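Local coordinates for protein putative methylase (Clostridium difficile, PDB 3LDU) that probably methylates guanines of ribosomal RNA and binds GTP in its methyltransferase domain, at residues A[8-14]-A[59-65]; A[24-30]-A[51-57]; A[142-146]-A[156-160]; A[165-169]-A[180-185]. All coordinates share one frame; numbering follows the deposited sequence. Where two conformers were deposited one is given.

Interaction 1 (A[8-14]-A[59-65])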
loop_
_atom_site.group_PDB
_atom_site.type_symbol
_atom_site.label_atom_id
_atom_site.label_comp_id
_atom_site.label_asym_id
_atom_site.label_seq_id
_atom_site.Cartn_x
_atom_site.Cartn_y
_atom_site.Cartn_z
ATOM N N THR A 8 10.214 -7.713 15.292
ATOM C CA THR A 8 10.436 -6.424 14.662
ATOM C C THR A 8 10.097 -6.588 13.189
ATOM O O THR A 8 10.696 -7.420 12.508
ATOM C CB THR A 8 11.888 -5.968 14.811
ATOM O OG1 THR A 8 12.180 -5.813 16.202
ATOM C CG2 THR A 8 12.112 -4.628 14.112
ATOM N N LEU A 9 9.125 -5.798 12.714
ATOM C CA LEU A 9 8.681 -5.864 11.331
ATOM C C LEU A 9 9.023 -4.566 10.630
ATOM O O LEU A 9 9.180 -3.514 11.271
ATOM C CB LEU A 9 7.166 -6.097 11.260
ATOM C CG LEU A 9 6.597 -7.274 12.056
ATOM C CD1 LEU A 9 5.091 -7.399 11.868
ATOM C CD2 LEU A 9 7.297 -8.585 11.661
ATOM N N ILE A 10 9.146 -4.653 9.312
ATOM C CA ILE A 10 9.356 -3.491 8.479
ATOM C C ILE A 10 8.331 -3.472 7.351
ATOM O O ILE A 10 8.171 -4.463 6.619
ATOM C CB ILE A 10 10.748 -3.527 7.858
ATOM C CG1 ILE A 10 11.811 -3.669 8.951
ATOM C CG2 ILE A 10 10.995 -2.254 7.007
ATOM C CD1 ILE A 10 13.170 -3.950 8.389
ATOM N N SER A 11 7.645 -2.345 7.199
ATOM C CA SER A 11 6.743 -2.182 6.066
ATOM C C SER A 11 7.158 -1.025 5.184
ATOM O O SER A 11 7.147 0.126 5.609
ATOM C CB SER A 11 5.304 -1.999 6.532
ATOM O OG SER A 11 4.788 -3.239 6.979
ATOM N N PRO A 12 7.553 -1.340 3.950
ATOM C CA PRO A 12 7.881 -0.313 2.972
ATOM C C PRO A 12 6.588 0.361 2.521
ATOM O O PRO A 12 5.501 -0.222 2.608
ATOM C CB PRO A 12 8.480 -1.117 1.805
ATOM C CG PRO A 12 8.753 -2.487 2.351
ATOM C CD PRO A 12 7.757 -2.704 3.429
ATOM N N CYS A 13 6.700 1.595 2.062
ATOM C CA CYS A 13 5.556 2.299 1.504
ATOM C C CYS A 13 6.084 3.323 0.537
ATOM O O CYS A 13 7.267 3.644 0.554
ATOM C CB CYS A 13 4.775 3.014 2.605
ATOM S SG CYS A 13 5.757 4.256 3.537
ATOM N N PHE A 14 5.214 3.848 -0.311
ATOM C CA PHE A 14 5.664 4.901 -1.208
ATOM C C PHE A 14 5.987 6.169 -0.428
ATOM O O PHE A 14 5.435 6.404 0.647
ATOM C CB PHE A 14 4.671 5.114 -2.349
ATOM C CG PHE A 14 4.855 4.131 -3.472
ATOM C CD1 PHE A 14 4.158 2.938 -3.492
ATOM C CD2 PHE A 14 5.766 4.382 -4.485
ATOM C CE1 PHE A 14 4.346 2.026 -4.516
ATOM C CE2 PHE A 14 5.956 3.477 -5.511
ATOM C CZ PHE A 14 5.244 2.297 -5.528
ATOM N N ALA A 59 0.716 -0.288 3.443
ATOM C CA ALA A 59 1.986 -1.003 3.373
ATOM C C ALA A 59 2.099 -1.733 2.048
ATOM O O ALA A 59 1.133 -2.331 1.590
ATOM C CB ALA A 59 2.078 -2.018 4.524
ATOM N N GLU A 60 3.282 -1.722 1.443
ATOM C CA GLU A 60 3.461 -2.477 0.205
ATOM C C GLU A 60 3.763 -3.938 0.511
ATOM O O GLU A 60 3.565 -4.802 -0.338
ATOM C CB GLU A 60 4.587 -1.899 -0.648
ATOM C CG GLU A 60 4.350 -0.471 -1.086
ATOM C CD GLU A 60 3.117 -0.324 -1.965
ATOM O OE1 GLU A 60 2.890 -1.190 -2.840
ATOM O OE2 GLU A 60 2.393 0.680 -1.790
ATOM N N ARG A 61 4.257 -4.188 1.722
ATOM C CA ARG A 61 4.441 -5.548 2.208
ATOM C C ARG A 61 4.924 -5.519 3.645
ATOM O O ARG A 61 5.046 -4.451 4.247
ATOM C CB ARG A 61 5.369 -6.376 1.311
ATOM C CG ARG A 61 6.709 -5.736 1.026
ATOM C CD ARG A 61 7.587 -6.664 0.201
ATOM N NE ARG A 61 7.038 -6.926 -1.130
ATOM C CZ ARG A 61 6.369 -8.024 -1.463
ATOM N NH1 ARG A 61 5.913 -8.176 -2.703
ATOM N NH2 ARG A 61 6.155 -8.968 -0.558
ATOM N N VAL A 62 5.054 -6.701 4.236
ATOM C CA VAL A 62 5.408 -6.797 5.641
ATOM C C VAL A 62 6.614 -7.716 5.744
ATOM O O VAL A 62 6.528 -8.892 5.382
ATOM C CB VAL A 62 4.252 -7.365 6.482
ATOM C CG1 VAL A 62 4.707 -7.576 7.944
ATOM C CG2 VAL A 62 3.033 -6.445 6.401
ATOM N N HIS A 63 7.740 -7.163 6.187
ATOM C CA HIS A 63 8.982 -7.928 6.342
ATOM C C HIS A 63 9.261 -8.242 7.800
ATOM O O HIS A 63 9.061 -7.410 8.683
ATOM C CB HIS A 63 10.170 -7.112 5.827
ATOM C CG HIS A 63 10.143 -6.843 4.353
ATOM N ND1 HIS A 63 10.790 -7.643 3.445
ATOM C CD2 HIS A 63 9.550 -5.858 3.640
ATOM C CE1 HIS A 63 10.600 -7.169 2.223
ATOM N NE2 HIS A 63 9.853 -6.077 2.319
ATOM N N LEU A 64 9.757 -9.446 8.048
ATOM C CA LEU A 64 10.261 -9.805 9.363
ATOM C C LEU A 64 11.760 -9.480 9.395
ATOM O O LEU A 64 12.537 -10.053 8.637
ATOM C CB LEU A 64 10.034 -11.297 9.620
ATOM C CG LEU A 64 10.696 -11.837 10.898
ATOM C CD1 LEU A 64 10.115 -11.153 12.135
ATOM C CD2 LEU A 64 10.518 -13.339 10.986
ATOM N N LYS A 65 12.159 -8.542 10.252
ATOM C CA LYS A 65 13.556 -8.131 10.312
ATOM C C LYS A 65 14.376 -9.193 11.032
ATOM O O LYS A 65 14.012 -9.625 12.131
ATOM C CB LYS A 65 13.700 -6.816 11.047
ATOM C CG LYS A 65 15.069 -6.181 10.897
ATOM C CD LYS A 65 15.119 -4.861 11.641
ATOM C CE LYS A 65 16.498 -4.230 11.562
ATOM N NZ LYS A 65 16.514 -2.894 12.214
HETATM O O HOH W 1 12.394 -9.497 14.447
HETATM O O HOH W 2 2.587 2.706 0.026
#

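Interaction 2 (A[24-30]-A[51-57])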
loop_
_atom_site.group_PDB
_atom_site.type_symbol
_atom_site.label_atom_id
_atom_site.label_comp_id
_atom_site.label_asym_id
_atom_site.label_seq_id
_atom_site.Cartn_x
_atom_site.Cartn_y
_atom_site.Cartn_z
ATOM N N GLU A 24 -1.757 3.811 10.850
ATOM C CA GLU A 24 -2.394 2.489 10.788
ATOM C C GLU A 24 -1.740 1.522 11.780
ATOM O O GLU A 24 -2.418 0.756 12.467
ATOM C CB GLU A 24 -2.224 1.872 9.399
ATOM C CG GLU A 24 -3.025 2.503 8.274
ATOM C CD GLU A 24 -3.027 1.590 7.054
ATOM O OE1 GLU A 24 -4.040 0.898 6.842
ATOM O OE2 GLU A 24 -1.999 1.518 6.347
ATOM N N ILE A 25 -0.417 1.540 11.806
ATOM C CA ILE A 25 0.349 0.669 12.693
ATOM C C ILE A 25 0.047 1.006 14.145
ATOM O O ILE A 25 -0.152 0.119 14.976
ATOM C CB ILE A 25 1.853 0.809 12.422
ATOM C CG1 ILE A 25 2.183 0.215 11.048
ATOM C CG2 ILE A 25 2.686 0.115 13.532
ATOM C CD1 ILE A 25 3.580 0.598 10.531
ATOM N N THR A 26 -0.051 2.301 14.429
ATOM C CA THR A 26 -0.362 2.749 15.779
ATOM C C THR A 26 -1.759 2.259 16.167
ATOM O O THR A 26 -1.978 1.818 17.294
ATOM C CB THR A 26 -0.242 4.289 15.889
ATOM O OG1 THR A 26 1.107 4.671 15.591
ATOM C CG2 THR A 26 -0.590 4.765 17.291
ATOM N N ASN A 27 -2.694 2.320 15.220
ATOM C CA ASN A 27 -4.071 1.888 15.482
ATOM C C ASN A 27 -4.176 0.375 15.726
ATOM O O ASN A 27 -5.134 -0.083 16.338
ATOM C CB ASN A 27 -5.022 2.335 14.352
ATOM C CG ASN A 27 -5.585 3.739 14.570
ATOM O OD1 ASN A 27 -5.702 4.531 13.622
ATOM N ND2 ASN A 27 -5.940 4.054 15.811
ATOM N N LEU A 28 -3.201 -0.387 15.248
ATOM C CA LEU A 28 -3.138 -1.829 15.543
ATOM C C LEU A 28 -2.576 -2.070 16.938
ATOM O O LEU A 28 -2.577 -3.202 17.428
ATOM C CB LEU A 28 -2.283 -2.576 14.515
ATOM C CG LEU A 28 -2.808 -2.655 13.084
ATOM C CD1 LEU A 28 -1.860 -3.493 12.226
ATOM C CD2 LEU A 28 -4.189 -3.262 13.093
ATOM N N GLY A 29 -2.084 -1.008 17.569
ATOM C CA GLY A 29 -1.559 -1.103 18.920
ATOM C C GLY A 29 -0.062 -1.304 18.989
ATOM O O GLY A 29 0.479 -1.595 20.056
ATOM N N TYR A 30 0.627 -1.130 17.866
ATOM C CA TYR A 30 2.065 -1.435 17.833
ATOM C C TYR A 30 2.970 -0.223 17.967
ATOM O O TYR A 30 2.616 0.892 17.569
ATOM C CB TYR A 30 2.438 -2.220 16.575
ATOM C CG TYR A 30 1.715 -3.541 16.466
ATOM C CD1 TYR A 30 1.595 -4.371 17.573
ATOM C CD2 TYR A 30 1.160 -3.965 15.258
ATOM C CE1 TYR A 30 0.943 -5.578 17.494
ATOM C CE2 TYR A 30 0.504 -5.180 15.169
ATOM C CZ TYR A 30 0.400 -5.980 16.293
ATOM O OH TYR A 30 -0.239 -7.195 16.240
ATOM N N LYS A 51 -1.677 -9.881 11.744
ATOM C CA LYS A 51 -2.464 -8.646 11.811
ATOM C C LYS A 51 -1.988 -7.588 10.835
ATOM O O LYS A 51 -2.802 -6.872 10.268
ATOM C CB LYS A 51 -2.461 -8.059 13.227
ATOM C CG LYS A 51 -3.534 -8.655 14.138
ATOM C CD LYS A 51 -3.392 -8.153 15.570
ATOM C CE LYS A 51 -3.393 -6.632 15.645
ATOM N NZ LYS A 51 -3.301 -6.157 17.059
ATOM N N SER A 52 -0.674 -7.478 10.652
ATOM C CA SER A 52 -0.120 -6.453 9.753
ATOM C C SER A 52 -0.483 -6.723 8.300
ATOM O O SER A 52 -0.943 -5.828 7.587
ATOM C CB SER A 52 1.397 -6.357 9.925
ATOM O OG SER A 52 1.700 -5.913 11.235
ATOM N N ASN A 53 -0.298 -7.959 7.857
ATOM C CA ASN A 53 -0.729 -8.354 6.521
ATOM C C ASN A 53 -2.239 -8.224 6.341
ATOM O O ASN A 53 -2.717 -7.818 5.281
ATOM C CB ASN A 53 -0.302 -9.805 6.235
ATOM C CG ASN A 53 1.146 -9.899 5.849
ATOM O OD1 ASN A 53 1.539 -9.421 4.787
ATOM N ND2 ASN A 53 1.961 -10.508 6.711
HETATM N N MSE A 54 -2.990 -8.545 7.388
HETATM C CA MSE A 54 -4.451 -8.540 7.291
HETATM C C MSE A 54 -5.015 -7.130 7.161
HETATM O O MSE A 54 -5.969 -6.892 6.398
HETATM C CB MSE A 54 -5.062 -9.202 8.524
HETATM C CG MSE A 54 -6.585 -9.246 8.537
HETATM SE SE MSE A 54 -7.358 -10.240 7.033
HETATM C CE MSE A 54 -6.143 -11.685 6.931
ATOM N N TRP A 55 -4.432 -6.208 7.922
ATOM C CA TRP A 55 -5.072 -4.922 8.186
ATOM C C TRP A 55 -4.423 -3.699 7.538
ATOM O O TRP A 55 -5.105 -2.701 7.300
ATOM C CB TRP A 55 -5.194 -4.695 9.705
ATOM C CG TRP A 55 -6.316 -5.491 10.319
ATOM C CD1 TRP A 55 -6.212 -6.651 11.048
ATOM C CD2 TRP A 55 -7.710 -5.211 10.200
ATOM N NE1 TRP A 55 -7.468 -7.087 11.408
ATOM C CE2 TRP A 55 -8.404 -6.225 10.898
ATOM C CE3 TRP A 55 -8.452 -4.195 9.580
ATOM C CZ2 TRP A 55 -9.795 -6.245 10.997
ATOM C CZ3 TRP A 55 -9.825 -4.221 9.671
ATOM C CH2 TRP A 55 -10.486 -5.237 10.373
ATOM N N LEU A 56 -3.121 -3.747 7.261
ATOM C CA LEU A 56 -2.471 -2.539 6.742
ATOM C C LEU A 56 -2.848 -2.258 5.278
ATOM O O LEU A 56 -2.622 -3.100 4.398
ATOM C CB LEU A 56 -0.944 -2.649 6.903
ATOM C CG LEU A 56 -0.469 -2.744 8.348
ATOM C CD1 LEU A 56 1.060 -2.919 8.367
ATOM C CD2 LEU A 56 -0.884 -1.511 9.152
ATOM N N ARG A 57 -3.413 -1.072 5.026
ATOM C CA ARG A 57 -3.851 -0.676 3.684
ATOM C C ARG A 57 -2.808 0.123 2.923
ATOM O O ARG A 57 -2.880 0.218 1.701
ATOM C CB ARG A 57 -5.135 0.153 3.764
ATOM C CG ARG A 57 -6.223 -0.491 4.588
ATOM C CD ARG A 57 -7.505 0.315 4.576
ATOM N NE ARG A 57 -8.432 -0.148 5.608
ATOM C CZ ARG A 57 -9.387 -1.041 5.401
ATOM N NH1 ARG A 57 -9.549 -1.580 4.188
ATOM N NH2 ARG A 57 -10.170 -1.408 6.404
HETATM O O HOH W 3 -5.515 -0.512 8.940
#

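Interaction 3 (A[142-146]-A[156-160])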
loop_
_atom_site.group_PDB
_atom_site.type_symbol
_atom_site.label_atom_id
_atom_site.label_comp_id
_atom_site.label_asym_id
_atom_site.label_seq_id
_atom_site.Cartn_x
_atom_site.Cartn_y
_atom_site.Cartn_z
ATOM N N LYS A 142 8.424 -21.804 1.434
ATOM C CA LYS A 142 9.329 -20.736 1.002
ATOM C C LYS A 142 9.424 -19.574 2.001
ATOM O O LYS A 142 8.407 -19.085 2.507
ATOM C CB LYS A 142 8.865 -20.232 -0.376
ATOM C CG LYS A 142 9.753 -19.203 -1.051
ATOM C CD LYS A 142 9.179 -18.845 -2.433
ATOM C CE LYS A 142 9.815 -17.581 -3.014
ATOM N NZ LYS A 142 9.070 -17.022 -4.188
ATOM N N TYR A 143 10.664 -19.162 2.279
ATOM C CA TYR A 143 11.001 -18.024 3.147
ATOM C C TYR A 143 11.848 -17.062 2.319
ATOM O O TYR A 143 13.076 -17.185 2.293
ATOM C CB TYR A 143 11.821 -18.518 4.358
ATOM C CG TYR A 143 11.029 -19.393 5.302
ATOM C CD1 TYR A 143 10.509 -18.885 6.487
ATOM C CD2 TYR A 143 10.768 -20.726 4.994
ATOM C CE1 TYR A 143 9.766 -19.699 7.355
ATOM C CE2 TYR A 143 10.025 -21.534 5.839
ATOM C CZ TYR A 143 9.526 -21.012 7.019
ATOM O OH TYR A 143 8.784 -21.815 7.859
ATOM N N PRO A 144 11.204 -16.111 1.615
ATOM C CA PRO A 144 11.956 -15.290 0.665
ATOM C C PRO A 144 12.807 -14.282 1.415
ATOM O O PRO A 144 12.293 -13.545 2.251
ATOM C CB PRO A 144 10.859 -14.578 -0.148
ATOM C CG PRO A 144 9.564 -15.346 0.171
ATOM C CD PRO A 144 9.763 -15.816 1.586
ATOM N N ILE A 145 14.099 -14.255 1.121
ATOM C CA ILE A 145 15.021 -13.393 1.847
ATOM C C ILE A 145 15.213 -12.083 1.085
ATOM O O ILE A 145 15.456 -12.089 -0.125
ATOM C CB ILE A 145 16.382 -14.093 2.039
ATOM C CG1 ILE A 145 16.191 -15.502 2.632
ATOM C CG2 ILE A 145 17.310 -13.253 2.911
ATOM C CD1 ILE A 145 15.584 -15.535 4.042
ATOM N N PHE A 146 15.085 -10.967 1.798
ATOM C CA PHE A 146 15.265 -9.645 1.200
ATOM C C PHE A 146 16.468 -8.955 1.843
ATOM O O PHE A 146 16.615 -8.976 3.070
ATOM C CB PHE A 146 14.012 -8.794 1.418
ATOM C CG PHE A 146 12.909 -9.027 0.403
ATOM C CD1 PHE A 146 12.400 -10.305 0.163
ATOM C CD2 PHE A 146 12.362 -7.956 -0.294
ATOM C CE1 PHE A 146 11.373 -10.498 -0.762
ATOM C CE2 PHE A 146 11.337 -8.154 -1.215
ATOM C CZ PHE A 146 10.846 -9.421 -1.445
ATOM N N ILE A 156 18.760 -7.399 6.697
ATOM C CA ILE A 156 18.261 -8.628 6.108
ATOM C C ILE A 156 16.908 -8.957 6.732
ATOM O O ILE A 156 16.735 -8.878 7.953
ATOM C CB ILE A 156 19.250 -9.828 6.300
ATOM C CG1 ILE A 156 20.605 -9.514 5.669
ATOM C CG2 ILE A 156 18.707 -11.081 5.634
ATOM C CD1 ILE A 156 21.638 -10.603 5.875
ATOM N N SER A 157 15.945 -9.310 5.896
ATOM C CA SER A 157 14.627 -9.623 6.396
ATOM C C SER A 157 14.052 -10.788 5.614
ATOM O O SER A 157 14.609 -11.201 4.594
ATOM C CB SER A 157 13.707 -8.404 6.246
ATOM O OG SER A 157 13.573 -8.063 4.878
ATOM N N ILE A 158 12.936 -11.319 6.104
ATOM C CA ILE A 158 12.191 -12.337 5.369
ATOM C C ILE A 158 10.827 -11.767 5.002
ATOM O O ILE A 158 10.135 -11.200 5.844
ATOM C CB ILE A 158 11.999 -13.630 6.197
ATOM C CG1 ILE A 158 13.337 -14.055 6.836
ATOM C CG2 ILE A 158 11.392 -14.741 5.334
ATOM C CD1 ILE A 158 13.296 -15.394 7.554
ATOM N N ASP A 159 10.455 -11.907 3.738
ATOM C CA ASP A 159 9.148 -11.455 3.265
ATOM C C ASP A 159 8.043 -12.342 3.842
ATOM O O ASP A 159 8.085 -13.562 3.666
ATOM C CB ASP A 159 9.130 -11.508 1.737
ATOM C CG ASP A 159 7.769 -11.167 1.156
ATOM O OD1 ASP A 159 7.013 -10.445 1.825
ATOM O OD2 ASP A 159 7.468 -11.617 0.031
ATOM N N THR A 160 7.071 -11.746 4.534
ATOM C CA THR A 160 5.968 -12.514 5.127
ATOM C C THR A 160 4.730 -12.475 4.239
ATOM O O THR A 160 3.734 -13.150 4.514
ATOM C CB THR A 160 5.565 -11.999 6.533
ATOM O OG1 THR A 160 4.886 -10.742 6.411
ATOM C CG2 THR A 160 6.780 -11.823 7.434
HETATM O O HOH W 4 15.573 -6.267 4.091
#

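Interaction 4 (A[165-169]-A[180-185])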
loop_
_atom_site.group_PDB
_atom_site.type_symbol
_atom_site.label_atom_id
_atom_site.label_comp_id
_atom_site.label_asym_id
_atom_site.label_seq_id
_atom_site.Cartn_x
_atom_site.Cartn_y
_atom_site.Cartn_z
ATOM N N LEU A 165 1.231 -6.350 -1.379
ATOM C CA LEU A 165 0.004 -6.114 -0.624
ATOM C C LEU A 165 -1.057 -5.326 -1.396
ATOM O O LEU A 165 -2.260 -5.486 -1.148
ATOM C CB LEU A 165 0.308 -5.407 0.708
ATOM C CG LEU A 165 0.649 -6.304 1.892
ATOM C CD1 LEU A 165 0.769 -5.467 3.160
ATOM C CD2 LEU A 165 -0.409 -7.412 2.056
ATOM N N HIS A 166 -0.632 -4.481 -2.333
ATOM C CA HIS A 166 -1.614 -3.685 -3.065
ATOM C C HIS A 166 -2.560 -4.576 -3.868
ATOM O O HIS A 166 -3.651 -4.147 -4.263
ATOM C CB HIS A 166 -0.948 -2.623 -3.954
ATOM C CG HIS A 166 -0.279 -3.180 -5.179
ATOM N ND1 HIS A 166 -0.939 -3.342 -6.373
ATOM C CD2 HIS A 166 0.998 -3.588 -5.382
ATOM C CE1 HIS A 166 -0.097 -3.842 -7.272
ATOM N NE2 HIS A 166 1.075 -4.003 -6.695
ATOM N N LYS A 167 -2.154 -5.823 -4.098
ATOM C CA LYS A 167 -3.023 -6.756 -4.793
ATOM C C LYS A 167 -3.963 -7.377 -3.768
ATOM O O LYS A 167 -3.639 -8.410 -3.165
ATOM C CB LYS A 167 -2.194 -7.817 -5.515
ATOM C CG LYS A 167 -1.167 -7.227 -6.464
ATOM C CD LYS A 167 -0.417 -8.277 -7.244
ATOM C CE LYS A 167 0.504 -7.621 -8.263
ATOM N NZ LYS A 167 1.030 -8.603 -9.256
ATOM N N ARG A 168 -5.107 -6.731 -3.540
ATOM C CA ARG A 168 -6.092 -7.242 -2.583
ATOM C C ARG A 168 -6.774 -8.482 -3.147
ATOM O O ARG A 168 -7.252 -9.335 -2.400
ATOM C CB ARG A 168 -7.166 -6.196 -2.242
ATOM C CG ARG A 168 -6.844 -5.212 -1.111
ATOM C CD ARG A 168 -5.875 -4.206 -1.603
ATOM N NE ARG A 168 -5.942 -2.895 -0.948
ATOM C CZ ARG A 168 -4.999 -2.418 -0.141
ATOM N NH1 ARG A 168 -5.111 -1.190 0.358
ATOM N NH2 ARG A 168 -3.938 -3.167 0.164
ATOM N N GLY A 169 -6.817 -8.572 -4.471
ATOM C CA GLY A 169 -7.490 -9.673 -5.139
ATOM C C GLY A 169 -8.630 -9.227 -6.036
ATOM O O GLY A 169 -9.189 -10.030 -6.771
ATOM N N ARG A 180 -2.563 2.873 -7.773
ATOM C CA ARG A 180 -2.219 1.756 -6.890
ATOM C C ARG A 180 -3.174 1.706 -5.690
ATOM O O ARG A 180 -3.529 2.756 -5.145
ATOM C CB ARG A 180 -0.780 1.946 -6.407
ATOM C CG ARG A 180 -0.128 0.695 -5.901
ATOM C CD ARG A 180 1.344 0.973 -5.642
ATOM N NE ARG A 180 2.103 -0.244 -5.375
ATOM C CZ ARG A 180 2.874 -0.859 -6.270
ATOM N NH1 ARG A 180 2.992 -0.376 -7.504
ATOM N NH2 ARG A 180 3.530 -1.961 -5.926
ATOM N N GLU A 181 -3.590 0.504 -5.280
ATOM C CA GLU A 181 -4.559 0.354 -4.180
ATOM C C GLU A 181 -4.078 0.987 -2.859
ATOM O O GLU A 181 -4.866 1.573 -2.103
ATOM C CB GLU A 181 -4.905 -1.126 -3.953
ATOM C CG GLU A 181 -5.658 -1.794 -5.100
ATOM C CD GLU A 181 -4.749 -2.411 -6.160
ATOM O OE1 GLU A 181 -3.635 -1.888 -6.404
ATOM O OE2 GLU A 181 -5.164 -3.430 -6.757
ATOM N N THR A 182 -2.790 0.828 -2.557
ATOM C CA THR A 182 -2.224 1.375 -1.321
ATOM C C THR A 182 -2.241 2.908 -1.346
ATOM O O THR A 182 -2.564 3.555 -0.349
ATOM C CB THR A 182 -0.781 0.923 -1.130
ATOM O OG1 THR A 182 -0.072 1.083 -2.363
ATOM C CG2 THR A 182 -0.755 -0.560 -0.716
ATOM N N LEU A 183 -1.886 3.478 -2.489
ATOM C CA LEU A 183 -1.941 4.932 -2.651
ATOM C C LEU A 183 -3.376 5.425 -2.477
ATOM O O LEU A 183 -3.624 6.402 -1.767
ATOM C CB LEU A 183 -1.393 5.332 -4.012
ATOM C CG LEU A 183 -1.430 6.820 -4.357
ATOM C CD1 LEU A 183 -0.677 7.617 -3.322
ATOM C CD2 LEU A 183 -0.834 7.050 -5.734
ATOM N N ALA A 184 -4.319 4.741 -3.119
ATOM C CA ALA A 184 -5.729 5.110 -3.004
ATOM C C ALA A 184 -6.209 5.102 -1.559
ATOM O O ALA A 184 -6.878 6.018 -1.116
ATOM C CB ALA A 184 -6.607 4.178 -3.870
ATOM N N ALA A 185 -5.873 4.060 -0.800
ATOM C CA ALA A 185 -6.245 4.066 0.612
ATOM C C ALA A 185 -5.631 5.255 1.337
ATOM O O ALA A 185 -6.269 5.864 2.194
ATOM C CB ALA A 185 -5.810 2.744 1.285
HETATM O O HOH W 5 -6.768 -5.152 -5.654
#

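Interaction 1 (A[8-14]-A[59-65])
I10 and H63 form the hydrogen-bonded pair that anchors antiparallel strands 8-12 and 63-65: I10 N gives to H63 O at 2.8 Å, and H63 N returns a bond to I10 O. K65 N to T8 O carries the pairing on at one end. At the far end, where strand 8-12 finishes, E60 N reaches P12 O at 2.9 Å in an almost straight bond (179° at the hydrogen). Between these, S11 OG donates to R61 O at 3.0 Å, and Y42 is its other partner. E60 sets its carboxylate nearly perpendicular to the F14 ring (planes 79° apart), OE2 lying at the ring edge 3.3 Å from CD1. A water joins the same oxygen to F14 N, while R180 and T182 hold the carboxylate from outside. P12 packs CD at the edge of the H63 imidazole, 3.6 Å from CD2. On the other face of the sheet L9 splits its methyls, CD1 against V62 CG1 and CD2 against L64 CD1. The contact thus pairs neighbouring strands in the middle of the seven-stranded sheet by backbone bonds, while the E60 carboxylate, bonded by R180, T182 and the water, ties the end of the pairing to the methyltransferase side.

Interaction 2 (A[24-30]-A[51-57])
L28 and K51 meet where two helices of the ferredoxin-like domain, 18-27 and 48-55, pack on one side of its sheet. A Schellman motif with G29 at positive phi closes the first helix, and K51 NZ donates to the carbonyl O of L28 at 3.1 Å, in the carbonyl plane; a bend at chi3 (55°) turns the amine that way. The same carbonyl oxygen sits over the centre of the Y30 ring, whose OH bonds to D45. At the other end E24 OE1 takes R57 N at 2.8 Å through its syn lone pair, just where the second helix has ended. A water bridges OE1 to W55 O, Y189 also reaches OE1, and C58 N holds OE2, so both carboxylate oxygens are satisfied. The R57 guanidinium turns elsewhere, to M220 O. Between the polar ends leucine side chains pack: L28 sends CD2 to W55 CB, 3.8 Å away, and CD1 to L56 CD2. L56 CD2 also presses against E24 CB, at 3.6 Å.

Interaction 3 (A[142-146]-A[156-160])
F146 and S157 form a hydrogen-bonded pair of the beta hairpin made by strands 145-150 and 153-159 in the THUMP domain. F146 N reaches S157 O at 2.8 Å with a nearly straight N-H (175°), and S157 N answers to F146 O. One step on, D159 N bonds P144 O, extending the pairing beyond the first strand. Followed outward, the F146 side chain starts with CB 3.6 Å from S157 OG, a hydroxyl that shares a water with F146 O. With CG beside the backbone N (chi1 -83°), the ring runs alongside D159, pointing the same way: CD1 lies near D159 CB, CE1 comes closest to it at 3.5 Å, and CZ is farther off. Ring and carboxylate planes stand 62° apart; the carboxylate itself is held by R61, T161 and G162. H63 meets the F146 ring edge-to-face. On the opposite face of the hairpin I145 and I158 form the non-hydrogen-bonded pair and lie side by side, I145 CD1 touching I158 CG1. I145 also turns CG2 to I156. I158 CG2 comes to the ring edge of Y143, which stacks on W233, and its closest approach to Y143 is 3.8 Å, to the carbonyl C.

Interaction 4 (A[165-169]-A[180-185])
H166 is met by R180 and E181 in two different ways. R180 crosses the imidazole at about a right angle, its chain extended from CG to NE. R180 CG lies over one ring face, while the guanidinium, tilted 51° from the ring plane, turns a face of its own to H166: R180 NH2 comes 3.1 Å from H166 CD2, a contact and not a hydrogen bond. Its NE goes to E60. E181 comes to the ring edge instead. H166 ND1 donates to E181 OE1 at 3.1 Å (154° at the hydrogen), with the oxygen near the imidazole plane, but the nitrogen stands above the carboxylate plane (41° out of it). A bend at chi2 folds E181 back toward the loop, where R171 forms a salt bridge with OE1 and a water links OE2 to R168 N. R168 runs past E181 in the opposite direction, laying one guanidinium face over E181 CB, with R168 NE 3.6 Å from that carbon. Its charge is answered by E212, NH1 reaches R57 O and NH2 binds L165 O. T182 CG2 packs on H166 CB at 3.8 Å. A His-carboxylate hydrogen bond, set among arginines, therefore fastens the linker loop to the start of helix 181-189, whose N-cap position is R180, beside the GTP pocket of the Rossmann-like methyltransferase domain.

How the interactions relate
Interactions 1 and 3 are backbone-bonded strand pairings in one sheet, joined where strand 63-70 lies beside strand 153-159: L64 N meets I158 O at 2.8 Å. Interaction 2 differs, packing two helices against that sheet, with S52 and N53 touching L9 and V62 of interaction 1; leucine packing and side-chain bonds to backbone groups at the helix ends replace strand pairing. Interactions 2 and 3 are buried, 1 and 4 partly so. Interaction 4, nearest the centre of the chain, relies on charged side chains. It is tied to interactions 1 and 2 by polar bonds from its arginines and T182, whereas interaction 3 does not touch it.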